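Local atomic coordinates of cytosolic IMP-GMP specific 5'-nucleotidase (Legionella pneumophila subsp. pneumophila, PDB entry 4OHF), a protein that probably hydrolyses the 5'-phosphate of IMP and GMP as a magnesium-dependent cytosolic nucleotidase of the HAD superfamily. Residues R70-D75 with P404-V409; R91-G96 with S103-I108; I130-L135 with Q158-C163; G137-L142 with D148-Y153. One frame throughout, in Å; residues are numbered along the deposited sequence.

Contact 1: residues R70-D75 with P404-V409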
loop_
_atom_site.group_PDB
_atom_site.type_symbol
_atom_site.label_atom_id
_atom_site.label_comp_id
_atom_site.label_asym_id
_atom_site.label_seq_id
_atom_site.Cartn_x
_atom_site.Cartn_y
_atom_site.Cartn_z
ATOM N N ARG B 70 10.268 -1.448 28.794
ATOM C CA ARG B 70 9.094 -1.333 27.935
ATOM C C ARG B 70 9.297 -0.293 26.837
ATOM O O ARG B 70 10.029 0.670 27.025
ATOM C CB ARG B 70 7.866 -0.975 28.771
ATOM C CG ARG B 70 6.561 -0.853 27.964
ATOM C CD ARG B 70 5.389 -0.574 28.877
ATOM N NE ARG B 70 4.118 -0.560 28.172
ATOM C CZ ARG B 70 2.936 -0.452 28.775
ATOM N NH1 ARG B 70 2.865 -0.352 30.098
ATOM N NH2 ARG B 70 1.819 -0.437 28.057
ATOM N N GLY B 71 8.654 -0.510 25.689
ATOM C CA GLY B 71 8.740 0.432 24.583
ATOM C C GLY B 71 9.771 0.161 23.499
ATOM O O GLY B 71 9.774 0.832 22.476
ATOM N N LEU B 72 10.633 -0.830 23.705
ATOM C CA LEU B 72 11.670 -1.145 22.733
ATOM C C LEU B 72 11.122 -1.684 21.420
ATOM O O LEU B 72 10.008 -2.209 21.366
ATOM C CB LEU B 72 12.670 -2.139 23.323
ATOM C CG LEU B 72 13.311 -1.700 24.640
ATOM C CD1 LEU B 72 14.439 -2.664 25.006
ATOM C CD2 LEU B 72 13.827 -0.259 24.520
ATOM N N VAL B 73 11.923 -1.552 20.366
ATOM C CA VAL B 73 11.544 -2.015 19.034
ATOM C C VAL B 73 12.490 -3.106 18.531
ATOM O O VAL B 73 13.714 -2.998 18.664
ATOM C CB VAL B 73 11.584 -0.858 18.006
ATOM C CG1 VAL B 73 11.310 -1.402 16.613
ATOM C CG2 VAL B 73 10.583 0.225 18.381
ATOM N N ILE B 74 11.926 -4.152 17.941
ATOM C CA ILE B 74 12.751 -5.232 17.422
ATOM C C ILE B 74 12.972 -5.166 15.910
ATOM O O ILE B 74 12.025 -5.118 15.123
ATOM C CB ILE B 74 12.167 -6.604 17.783
ATOM C CG1 ILE B 74 12.311 -6.834 19.290
ATOM C CG2 ILE B 74 12.877 -7.701 16.999
ATOM C CD1 ILE B 74 11.905 -8.234 19.754
ATOM N N ASP B 75 14.240 -5.134 15.523
ATOM C CA ASP B 75 14.633 -5.104 14.115
ATOM C C ASP B 75 14.939 -6.560 13.785
ATOM O O ASP B 75 16.075 -7.009 13.932
ATOM C CB ASP B 75 15.884 -4.229 13.942
ATOM C CG ASP B 75 16.410 -4.221 12.514
ATOM O OD1 ASP B 75 17.276 -3.367 12.216
ATOM O OD2 ASP B 75 15.972 -5.062 11.697
ATOM N N PRO B 404 20.163 0.429 33.538
ATOM C CA PRO B 404 21.488 0.614 32.931
ATOM C C PRO B 404 21.616 0.485 31.413
ATOM O O PRO B 404 22.370 1.234 30.787
ATOM C CB PRO B 404 22.370 -0.390 33.692
ATOM C CG PRO B 404 21.418 -1.367 34.278
ATOM C CD PRO B 404 20.238 -0.518 34.662
ATOM N N LYS B 405 20.890 -0.450 30.812
ATOM C CA LYS B 405 20.965 -0.615 29.373
ATOM C C LYS B 405 20.084 0.336 28.564
ATOM O O LYS B 405 20.484 0.797 27.491
ATOM C CB LYS B 405 20.585 -2.047 28.981
ATOM C CG LYS B 405 21.571 -3.126 29.424
ATOM C CD LYS B 405 21.040 -4.550 29.151
ATOM C CE LYS B 405 21.017 -4.906 27.669
ATOM N NZ LYS B 405 20.503 -6.305 27.406
ATOM N N TRP B 406 18.894 0.652 29.074
ATOM C CA TRP B 406 17.953 1.454 28.296
ATOM C C TRP B 406 17.501 2.822 28.771
ATOM O O TRP B 406 16.834 3.537 28.026
ATOM C CB TRP B 406 16.715 0.615 28.010
ATOM C CG TRP B 406 17.033 -0.700 27.429
ATOM C CD1 TRP B 406 17.175 -1.895 28.098
ATOM C CD2 TRP B 406 17.301 -0.972 26.062
ATOM N NE1 TRP B 406 17.520 -2.894 27.217
ATOM C CE2 TRP B 406 17.605 -2.352 25.959
ATOM C CE3 TRP B 406 17.312 -0.189 24.905
ATOM C CZ2 TRP B 406 17.919 -2.959 24.738
ATOM C CZ3 TRP B 406 17.619 -0.789 23.699
ATOM C CH2 TRP B 406 17.919 -2.162 23.623
ATOM N N GLU B 407 17.856 3.201 29.987
ATOM C CA GLU B 407 17.446 4.499 30.491
ATOM C C GLU B 407 15.928 4.482 30.701
ATOM O O GLU B 407 15.352 3.417 30.896
ATOM C CB GLU B 407 17.890 5.596 29.511
ATOM C CG GLU B 407 19.376 5.940 29.632
ATOM C CD GLU B 407 20.026 6.382 28.314
ATOM O OE1 GLU B 407 21.204 6.815 28.344
ATOM O OE2 GLU B 407 19.370 6.291 27.246
ATOM N N ARG B 408 15.293 5.649 30.649
ATOM C CA ARG B 408 13.848 5.770 30.878
ATOM C C ARG B 408 12.914 5.256 29.801
ATOM O O ARG B 408 13.238 5.248 28.610
ATOM C CB ARG B 408 13.483 7.226 31.155
ATOM C CG ARG B 408 13.714 7.639 32.582
ATOM C CD ARG B 408 13.554 9.126 32.769
ATOM N NE ARG B 408 14.826 9.804 32.595
ATOM C CZ ARG B 408 14.989 11.108 32.771
ATOM N NH1 ARG B 408 13.946 11.855 33.123
ATOM N NH2 ARG B 408 16.186 11.661 32.610
ATOM N N VAL B 409 11.734 4.840 30.241
ATOM C CA VAL B 409 10.714 4.338 29.339
ATOM C C VAL B 409 10.143 5.475 28.501
ATOM O O VAL B 409 9.925 5.303 27.305
ATOM C CB VAL B 409 9.549 3.678 30.126
ATOM C CG1 VAL B 409 8.363 3.448 29.223
ATOM C CG2 VAL B 409 10.011 2.362 30.726
#
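Leu72 and Trp406 share one first torsion: each holds CG anti to its own carbonyl carbon and beside the backbone N (chi1 -55° and -51°), and from the two segments this turns the leucine methyls and the indole toward each other. The forked end of Leu72 comes down on one face of the indole. CD1 of Leu72 stands 3.4 Å from the centroid of the six-membered ring of Trp406, 13° off the ring normal, a CH-pi contact centred on the benzene half. The other methyl, Leu72 CD2, is displaced toward the rim of the same face and lies 3.5 Å from Trp406 CE3. Leu92 touches the CE3 rim from the other side of the plane, while the NE1 edge of the indole is held by a hydrogen bond to Asp67. At the other end of the contact the touch is looser: Val409 CG1 lies 3.9 Å from Arg70 O, and Val409 CG2 approaches Arg70 CB at 4.4 Å. The fully extended side chain of Arg70 leads away from this loop, and its guanidinium forms salt bridges with Glu326 and Asp125 and a hydrogen bond to the carbonyl O of Asp303, one of the magnesium ligands. The side chain of Arg70 is about 9 Å from the bound magnesium ion. The loop 404-409 is thereby packed on the approach to strand 73-75 of the antiparallel sheet, an insertion between strands 19-22 and 204-208 of the catalytic domain that is consistent with the cap of a HAD-type nucleotidase.

Contact 2: residues R91-G96 with S103-I108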
loop_
_atom_site.group_PDB
_atom_site.type_symbol
_atom_site.label_atom_id
_atom_site.label_comp_id
_atom_site.label_asym_id
_atom_site.label_seq_id
_atom_site.Cartn_x
_atom_site.Cartn_y
_atom_site.Cartn_z
ATOM N N ARG B 91 18.011 6.308 19.513
ATOM C CA ARG B 91 18.682 6.836 20.686
ATOM C C ARG B 91 19.799 5.856 21.037
ATOM O O ARG B 91 20.935 6.249 21.316
ATOM C CB ARG B 91 17.681 6.958 21.838
ATOM C CG ARG B 91 18.308 7.075 23.218
ATOM C CD ARG B 91 19.203 8.287 23.330
ATOM N NE ARG B 91 19.846 8.349 24.637
ATOM C CZ ARG B 91 20.679 9.312 25.012
ATOM N NH1 ARG B 91 20.975 10.303 24.181
ATOM N NH2 ARG B 91 21.219 9.276 26.220
ATOM N N LEU B 92 19.467 4.571 21.040
ATOM C CA LEU B 92 20.467 3.551 21.311
ATOM C C LEU B 92 20.028 2.181 20.812
ATOM O O LEU B 92 18.840 1.912 20.668
ATOM C CB LEU B 92 20.841 3.538 22.798
ATOM C CG LEU B 92 19.805 3.393 23.898
ATOM C CD1 LEU B 92 19.317 1.971 23.918
ATOM C CD2 LEU B 92 20.441 3.743 25.238
ATOM N N SER B 93 21.003 1.332 20.510
ATOM C CA SER B 93 20.709 0.011 19.985
ATOM C C SER B 93 21.644 -1.099 20.453
ATOM O O SER B 93 22.781 -0.856 20.859
ATOM C CB SER B 93 20.712 0.058 18.454
ATOM O OG SER B 93 21.964 0.509 17.964
ATOM N N TYR B 94 21.137 -2.324 20.385
ATOM C CA TYR B 94 21.890 -3.502 20.774
ATOM C C TYR B 94 21.670 -4.625 19.753
ATOM O O TYR B 94 20.598 -4.732 19.145
ATOM C CB TYR B 94 21.436 -4.010 22.153
ATOM C CG TYR B 94 21.866 -3.189 23.356
ATOM C CD1 TYR B 94 21.362 -1.908 23.576
ATOM C CD2 TYR B 94 22.768 -3.708 24.289
ATOM C CE1 TYR B 94 21.747 -1.161 24.695
ATOM C CE2 TYR B 94 23.159 -2.972 25.412
ATOM C CZ TYR B 94 22.648 -1.701 25.607
ATOM O OH TYR B 94 23.052 -0.954 26.694
ATOM N N HIS B 95 22.705 -5.432 19.543
ATOM C CA HIS B 95 22.592 -6.590 18.665
ATOM C C HIS B 95 22.649 -7.711 19.696
ATOM O O HIS B 95 23.717 -8.043 20.204
ATOM C CB HIS B 95 23.776 -6.697 17.706
ATOM C CG HIS B 95 23.710 -7.890 16.801
ATOM N ND1 HIS B 95 22.861 -7.960 15.717
ATOM C CD2 HIS B 95 24.357 -9.080 16.849
ATOM C CE1 HIS B 95 22.987 -9.140 15.136
ATOM N NE2 HIS B 95 23.888 -9.838 15.804
ATOM N N GLY B 96 21.492 -8.265 20.033
ATOM C CA GLY B 96 21.458 -9.292 21.052
ATOM C C GLY B 96 21.695 -8.610 22.383
ATOM O O GLY B 96 20.975 -7.677 22.738
ATOM N N SER B 103 29.297 4.439 15.857
ATOM C CA SER B 103 29.891 4.245 14.542
ATOM C C SER B 103 29.210 3.139 13.753
ATOM O O SER B 103 28.736 3.362 12.639
ATOM C CB SER B 103 31.373 3.912 14.682
ATOM O OG SER B 103 32.049 4.953 15.353
ATOM N N ASP B 104 29.172 1.944 14.334
ATOM C CA ASP B 104 28.559 0.804 13.671
ATOM C C ASP B 104 27.068 0.990 13.444
ATOM O O ASP B 104 26.491 0.383 12.541
ATOM C CB ASP B 104 28.806 -0.468 14.477
ATOM C CG ASP B 104 30.273 -0.851 14.518
ATOM O OD1 ASP B 104 30.585 -1.932 15.064
ATOM O OD2 ASP B 104 31.111 -0.073 14.006
ATOM N N GLN B 105 26.443 1.830 14.261
ATOM C CA GLN B 105 25.016 2.079 14.110
ATOM C C GLN B 105 24.781 2.783 12.783
ATOM O O GLN B 105 23.896 2.401 12.010
ATOM C CB GLN B 105 24.494 2.946 15.256
ATOM C CG GLN B 105 22.996 3.174 15.209
ATOM C CD GLN B 105 22.507 4.074 16.325
ATOM O OE1 GLN B 105 22.591 3.723 17.511
ATOM N NE2 GLN B 105 21.994 5.247 15.953
ATOM N N LYS B 106 25.586 3.808 12.519
ATOM C CA LYS B 106 25.464 4.553 11.274
ATOM C C LYS B 106 25.794 3.691 10.072
ATOM O O LYS B 106 25.302 3.938 8.976
ATOM C CB LYS B 106 26.352 5.792 11.295
ATOM C CG LYS B 106 25.617 7.025 11.812
ATOM C CD LYS B 106 24.375 7.327 10.950
ATOM C CE LYS B 106 23.495 8.413 11.566
ATOM N NZ LYS B 106 24.240 9.690 11.770
ATOM N N LYS B 107 26.615 2.671 10.280
ATOM C CA LYS B 107 26.970 1.764 9.197
ATOM C C LYS B 107 25.745 0.938 8.824
ATOM O O LYS B 107 25.397 0.824 7.645
ATOM C CB LYS B 107 28.093 0.818 9.627
ATOM C CG LYS B 107 29.342 1.509 10.159
ATOM C CD LYS B 107 29.983 2.424 9.123
ATOM C CE LYS B 107 31.262 3.036 9.668
ATOM N NZ LYS B 107 32.215 1.976 10.105
ATOM N N ILE B 108 25.088 0.381 9.843
ATOM C CA ILE B 108 23.909 -0.459 9.657
ATOM C C ILE B 108 22.639 0.231 9.161
ATOM O O ILE B 108 21.992 -0.257 8.232
ATOM C CB ILE B 108 23.539 -1.205 10.964
ATOM C CG1 ILE B 108 24.721 -2.046 11.440
ATOM C CG2 ILE B 108 22.320 -2.103 10.733
ATOM C CD1 ILE B 108 24.423 -2.887 12.681
#
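The amide of Gln105 is the flat group that meets Ser93, and it is approached at its oxygen: the hydroxyl comes to OE1 from the CG side, tilted out of the amide plane by about 35°. The hydrogen bond from Ser93 OG to Gln105 OE1 is weak, at 3.3 Å. Gln105 CG also lies 4.0 Å from Ser93 OG. Gln105 carries its amide this far because CG is anti to the backbone N (chi1 -176°) and the chain stays extended beyond it. Ser93 meets it with OG set between its backbone N and carbonyl carbon. The backbone nitrogen of the serine is near the same oxygen, but at 4.2 Å from Gln105 OE1 Ser93 N is too far for a hydrogen bond. Strand 90-95 and helix 102-109 follow each other through the short strand 98-99, and the helix lies across one face of the antiparallel sheet, the face to which Ser93 directs its CB. A classic beta bulge, with Arg91 and Leu92 both facing Lys83, precedes the serine. Leu92 and Tyr94 point their side chains to the other face of the sheet, where the Tyr94 ring meets that of Trp406 with the planes about 40° apart. Around the serine itself, Leu82 of the neighbouring strand and Ile100 supply apolar packing, and Ser93 is hydrogen-bonded to Ile100 through the backbone.

Contact 3: residues I130-L135 with Q158-C163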
loop_
_atom_site.group_PDB
_atom_site.type_symbol
_atom_site.label_atom_id
_atom_site.label_comp_id
_atom_site.label_asym_id
_atom_site.label_seq_id
_atom_site.Cartn_x
_atom_site.Cartn_y
_atom_site.Cartn_z
ATOM N N ILE B 130 8.547 -7.233 27.020
ATOM C CA ILE B 130 9.795 -7.285 27.739
ATOM C C ILE B 130 10.387 -8.682 27.695
ATOM O O ILE B 130 11.584 -8.839 27.480
ATOM C CB ILE B 130 9.585 -6.793 29.181
ATOM C CG1 ILE B 130 9.525 -5.262 29.169
ATOM C CG2 ILE B 130 10.685 -7.309 30.090
ATOM C CD1 ILE B 130 9.090 -4.619 30.471
ATOM N N ALA B 131 9.560 -9.700 27.877
ATOM C CA ALA B 131 10.059 -11.068 27.817
ATOM C C ALA B 131 10.550 -11.329 26.390
ATOM O O ALA B 131 11.618 -11.920 26.178
ATOM C CB ALA B 131 8.957 -12.049 28.179
ATOM N N PHE B 132 9.773 -10.872 25.413
ATOM C CA PHE B 132 10.128 -11.054 24.017
ATOM C C PHE B 132 11.532 -10.522 23.750
ATOM O O PHE B 132 12.362 -11.219 23.162
ATOM C CB PHE B 132 9.127 -10.331 23.112
ATOM C CG PHE B 132 9.163 -10.781 21.669
ATOM C CD1 PHE B 132 10.351 -10.779 20.948
ATOM C CD2 PHE B 132 7.999 -11.193 21.028
ATOM C CE1 PHE B 132 10.384 -11.179 19.607
ATOM C CE2 PHE B 132 8.019 -11.598 19.685
ATOM C CZ PHE B 132 9.219 -11.589 18.976
ATOM N N CYS B 133 11.790 -9.290 24.185
ATOM C CA CYS B 133 13.089 -8.651 23.982
ATOM C C CYS B 133 14.235 -9.410 24.622
ATOM O O CYS B 133 15.248 -9.662 23.978
ATOM C CB CYS B 133 13.076 -7.219 24.512
ATOM S SG CYS B 133 12.192 -6.052 23.461
ATOM N N ILE B 134 14.082 -9.772 25.887
ATOM C CA ILE B 134 15.131 -10.508 26.577
ATOM C C ILE B 134 15.424 -11.822 25.853
ATOM O O ILE B 134 16.578 -12.118 25.522
ATOM C CB ILE B 134 14.736 -10.822 28.019
ATOM C CG1 ILE B 134 14.587 -9.517 28.808
ATOM C CG2 ILE B 134 15.781 -11.732 28.643
ATOM C CD1 ILE B 134 14.060 -9.707 30.209
ATOM N N LEU B 135 14.378 -12.604 25.595
ATOM C CA LEU B 135 14.555 -13.867 24.903
ATOM C C LEU B 135 15.200 -13.667 23.530
ATOM O O LEU B 135 16.220 -14.281 23.231
ATOM C CB LEU B 135 13.219 -14.580 24.737
ATOM C CG LEU B 135 13.320 -15.954 24.060
ATOM C CD1 LEU B 135 14.288 -16.798 24.841
ATOM C CD2 LEU B 135 11.964 -16.635 23.989
ATOM N N GLN B 158 10.068 -14.430 14.247
ATOM C CA GLN B 158 8.742 -14.941 13.893
ATOM C C GLN B 158 8.392 -16.211 14.664
ATOM O O GLN B 158 7.238 -16.408 15.069
ATOM C CB GLN B 158 8.656 -15.184 12.389
ATOM C CG GLN B 158 8.813 -13.896 11.582
ATOM C CD GLN B 158 8.677 -14.113 10.087
ATOM O OE1 GLN B 158 9.357 -14.964 9.508
ATOM N NE2 GLN B 158 7.799 -13.339 9.451
ATOM N N ASP B 159 9.384 -17.068 14.881
ATOM C CA ASP B 159 9.139 -18.288 15.639
ATOM C C ASP B 159 8.699 -17.906 17.042
ATOM O O ASP B 159 7.668 -18.379 17.536
ATOM C CB ASP B 159 10.396 -19.157 15.729
ATOM C CG ASP B 159 10.726 -19.863 14.417
ATOM O OD1 ASP B 159 9.826 -20.003 13.550
ATOM O OD2 ASP B 159 11.895 -20.288 14.271
ATOM N N VAL B 160 9.491 -17.041 17.673
ATOM C CA VAL B 160 9.203 -16.574 19.017
ATOM C C VAL B 160 7.798 -15.988 19.089
ATOM O O VAL B 160 7.056 -16.291 20.022
ATOM C CB VAL B 160 10.227 -15.515 19.473
ATOM C CG1 VAL B 160 9.809 -14.932 20.797
ATOM C CG2 VAL B 160 11.601 -16.137 19.596
ATOM N N GLN B 161 7.420 -15.167 18.107
ATOM C CA GLN B 161 6.084 -14.562 18.110
ATOM C C GLN B 161 5.032 -15.651 18.032
ATOM O O GLN B 161 3.976 -15.556 18.654
ATOM C CB GLN B 161 5.907 -13.598 16.932
ATOM C CG GLN B 161 4.526 -12.937 16.868
ATOM C CD GLN B 161 4.207 -12.096 18.100
ATOM O OE1 GLN B 161 4.981 -11.213 18.482
ATOM N NE2 GLN B 161 3.062 -12.363 18.722
ATOM N N TYR B 162 5.331 -16.692 17.262
ATOM C CA TYR B 162 4.417 -17.808 17.112
ATOM C C TYR B 162 4.184 -18.476 18.461
ATOM O O TYR B 162 3.043 -18.762 18.830
ATOM C CB TYR B 162 4.982 -18.818 16.106
ATOM C CG TYR B 162 4.141 -20.069 15.934
ATOM C CD1 TYR B 162 4.357 -21.198 16.727
ATOM C CD2 TYR B 162 3.123 -20.123 14.982
ATOM C CE1 TYR B 162 3.579 -22.352 16.574
ATOM C CE2 TYR B 162 2.340 -21.267 14.824
ATOM C CZ TYR B 162 2.573 -22.377 15.622
ATOM O OH TYR B 162 1.793 -23.503 15.471
ATOM N N CYS B 163 5.261 -18.725 19.197
ATOM C CA CYS B 163 5.142 -19.351 20.503
ATOM C C CYS B 163 4.320 -18.510 21.463
ATOM O O CYS B 163 3.479 -19.046 22.196
ATOM C CB CYS B 163 6.514 -19.581 21.108
ATOM S SG CYS B 163 7.484 -20.781 20.223
#
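Phe132 is the first residue of helix 130-135 to reach the partner helix, and it does so with one face and the CE2 edge of its ring. Its CG is anti to the backbone N (chi1 -163°), which swings the ring across the gap to Val160 and Gln161. Val160 CG1 sits over the centre of one face, 3.8 Å from the ring centroid and 10° off the normal, a CH-pi contact. Gln161 addresses the same ring at its edge: OE1 of Gln161 lies near the ring plane, 3.3 Å from Phe132 CE2, with the amide and ring planes 29° apart. The bend of the glutamine at chi2 folds its amide back toward the phenylalanine, and NE2 is hydrogen-bonded to Asp165 one turn further along its own helix. Three residues after Phe132, Leu135 comes round to the same side, and its CD2 reaches Val160 CG1 at 4.2 Å. Val160 thus presents one methyl to both residues. Beyond it Leu135 also touches Val44 and Leu48 of helix 33-51, while Ile74 of the antiparallel sheet packs against Phe132. The two segments run roughly antiparallel, their axes 11.0 Å apart at closest approach, as the arms of a helical hairpin formed by helices 129-143 and 153-170. No hydrogen bond links the segments. Cohesion therefore rests on apolar burial and the methyl over the ring face, to which the Gln161 amide oxygen, placed edge-on to the weakly positive ring C-H groups, may add a modest electrostatic attraction.

Contact 4: residues G137-L142 with D148-Y153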
loop_
_atom_site.group_PDB
_atom_site.type_symbol
_atom_site.label_atom_id
_atom_site.label_comp_id
_atom_site.label_asym_id
_atom_site.label_seq_id
_atom_site.Cartn_x
_atom_site.Cartn_y
_atom_site.Cartn_z
ATOM N N GLY B 137 16.935 -11.313 22.400
ATOM C CA GLY B 137 18.311 -10.891 22.537
ATOM C C GLY B 137 19.232 -12.078 22.725
ATOM O O GLY B 137 20.226 -12.219 22.018
ATOM N N GLN B 138 18.903 -12.940 23.683
ATOM C CA GLN B 138 19.713 -14.119 23.964
ATOM C C GLN B 138 19.761 -15.070 22.778
ATOM O O GLN B 138 20.806 -15.637 22.478
ATOM C CB GLN B 138 19.166 -14.833 25.193
ATOM C CG GLN B 138 19.258 -13.989 26.453
ATOM C CD GLN B 138 18.396 -14.531 27.576
ATOM O OE1 GLN B 138 17.254 -14.944 27.343
ATOM N NE2 GLN B 138 18.924 -14.521 28.798
ATOM N N LEU B 139 18.629 -15.231 22.101
ATOM C CA LEU B 139 18.565 -16.119 20.959
ATOM C C LEU B 139 19.570 -15.715 19.885
ATOM O O LEU B 139 20.313 -16.562 19.386
ATOM C CB LEU B 139 17.150 -16.150 20.383
ATOM C CG LEU B 139 16.094 -16.760 21.308
ATOM C CD1 LEU B 139 14.761 -16.852 20.581
ATOM C CD2 LEU B 139 16.543 -18.144 21.758
ATOM N N VAL B 140 19.615 -14.432 19.531
ATOM C CA VAL B 140 20.554 -13.990 18.507
ATOM C C VAL B 140 21.989 -14.146 19.012
ATOM O O VAL B 140 22.901 -14.415 18.228
ATOM C CB VAL B 140 20.306 -12.520 18.072
ATOM C CG1 VAL B 140 18.843 -12.318 17.680
ATOM C CG2 VAL B 140 20.700 -11.588 19.161
ATOM N N ASP B 141 22.193 -13.985 20.316
ATOM C CA ASP B 141 23.524 -14.152 20.891
ATOM C C ASP B 141 24.046 -15.560 20.632
ATOM O O ASP B 141 25.246 -15.764 20.422
ATOM C CB ASP B 141 23.489 -13.934 22.397
ATOM C CG ASP B 141 23.632 -12.483 22.772
ATOM O OD1 ASP B 141 23.770 -12.193 23.984
ATOM O OD2 ASP B 141 23.608 -11.637 21.853
ATOM N N LEU B 142 23.125 -16.520 20.670
ATOM C CA LEU B 142 23.417 -17.937 20.462
ATOM C C LEU B 142 23.536 -18.225 18.966
ATOM O O LEU B 142 24.373 -19.025 18.541
ATOM C CB LEU B 142 22.293 -18.779 21.084
ATOM C CG LEU B 142 22.540 -20.222 21.535
ATOM C CD1 LEU B 142 22.608 -21.125 20.334
ATOM C CD2 LEU B 142 23.818 -20.292 22.368
ATOM N N ASP B 148 24.458 -21.733 12.146
ATOM C CA ASP B 148 23.911 -22.791 11.300
ATOM C C ASP B 148 22.903 -23.601 12.094
ATOM O O ASP B 148 21.895 -24.068 11.556
ATOM C CB ASP B 148 25.015 -23.722 10.797
ATOM C CG ASP B 148 26.053 -23.001 9.970
ATOM O OD1 ASP B 148 26.915 -22.322 10.573
ATOM O OD2 ASP B 148 26.001 -23.104 8.722
ATOM N N LYS B 149 23.189 -23.761 13.381
ATOM C CA LYS B 149 22.318 -24.516 14.264
ATOM C C LYS B 149 20.996 -23.788 14.506
ATOM O O LYS B 149 20.057 -24.376 15.048
ATOM C CB LYS B 149 23.023 -24.773 15.602
ATOM C CG LYS B 149 24.292 -25.625 15.495
ATOM C CD LYS B 149 24.005 -27.029 14.961
ATOM C CE LYS B 149 25.193 -27.975 15.171
ATOM N NZ LYS B 149 26.428 -27.582 14.427
ATOM N N MET B 150 20.919 -22.520 14.099
ATOM C CA MET B 150 19.700 -21.730 14.293
ATOM C C MET B 150 19.264 -20.965 13.053
ATOM O O MET B 150 20.091 -20.596 12.221
ATOM C CB MET B 150 19.893 -20.736 15.435
ATOM C CG MET B 150 20.209 -21.378 16.767
ATOM S SD MET B 150 20.508 -20.137 18.028
ATOM C CE MET B 150 18.819 -19.703 18.455
ATOM N N PRO B 151 17.949 -20.713 12.920
ATOM C CA PRO B 151 17.386 -19.983 11.776
ATOM C C PRO B 151 17.994 -18.587 11.610
ATOM O O PRO B 151 18.993 -18.246 12.252
ATOM C CB PRO B 151 15.895 -19.920 12.107
ATOM C CG PRO B 151 15.671 -21.184 12.872
ATOM C CD PRO B 151 16.873 -21.231 13.786
ATOM N N SER B 152 17.394 -17.782 10.741
ATOM C CA SER B 152 17.875 -16.419 10.520
ATOM C C SER B 152 17.227 -15.498 11.552
ATOM O O SER B 152 16.176 -15.825 12.125
ATOM C CB SER B 152 17.510 -15.935 9.115
ATOM O OG SER B 152 16.103 -15.817 8.971
ATOM N N TYR B 153 17.855 -14.350 11.783
ATOM C CA TYR B 153 17.337 -13.378 12.736
ATOM C C TYR B 153 15.835 -13.197 12.533
ATOM O O TYR B 153 15.050 -13.260 13.483
ATOM C CB TYR B 153 18.046 -12.040 12.551
ATOM C CG TYR B 153 19.534 -12.080 12.827
ATOM C CD1 TYR B 153 20.035 -12.742 13.943
ATOM C CD2 TYR B 153 20.432 -11.392 12.016
ATOM C CE1 TYR B 153 21.390 -12.716 14.249
ATOM C CE2 TYR B 153 21.790 -11.359 12.315
ATOM C CZ TYR B 153 22.259 -12.022 13.433
ATOM O OH TYR B 153 23.594 -11.990 13.747
#
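Met150 reaches across to Leu142 and Leu139 with its sulfur and terminal methyl. SD of Met150 is 3.3 Å from Leu142 CD1 and 3.8 Å from Leu142 CB, the two side chains crossing at about a right angle. The chain then bends at chi3 (80°), laying Met150 CE beside the helix backbone, 3.6 Å from Leu139 O and 4.3 Å from Leu139 CD2. With CG anti to the backbone N (chi1 -155°), Leu142 extends CD1 to the sulfur. Round the helix by about a quarter turn, Val140 meets Tyr153, again nearly at right angles: Val140 CG1 approaches Tyr153 CD1 at 3.9 Å, and Val140 CB lies 4.0 Å from Tyr153 CE1. These contacts fold the connection of an alpha-alpha hairpin back onto the end of its first arm, helix 129-143, around the start of the second arm, helix 153-170. Ser152 is the N-cap of that second helix, its OG accepting a hydrogen bond from the backbone N of Ala155. Lys143 fixes the loop from the first arm, its NZ bonding to the carbonyl oxygens of Met150 and Pro151. The tyrosine hydroxyl is held by Asp144 OD1, and its ring meets that of His95 from the antiparallel sheet with the planes about 85° apart. Further out, Tyr54 and Pro55 pack on Met150, while Leu139 touches Ile156 and Val160 of the second arm.

How the contacts relate
From the N terminus, contact 1 opens first at 70-75 and closes last at 404-409, a loop of more than 300 residues that encloses the other three. Contact 2 closes a short strand-to-helix loop, and contact 3 follows it in series, joining the arms of the helical hairpin. Contact 4 nests inside contact 3 at the hairpin's turn; none of the four cross. Contacts 1 and 2 meet at the antiparallel sheet through the salt bridge Glu407-Arg91. Gly96 packs on Val140 between contacts 2 and 4, and Leu72 on Cys133 between contacts 1 and 3, tying the sheet to helix 129-143, which contacts 3 and 4 share.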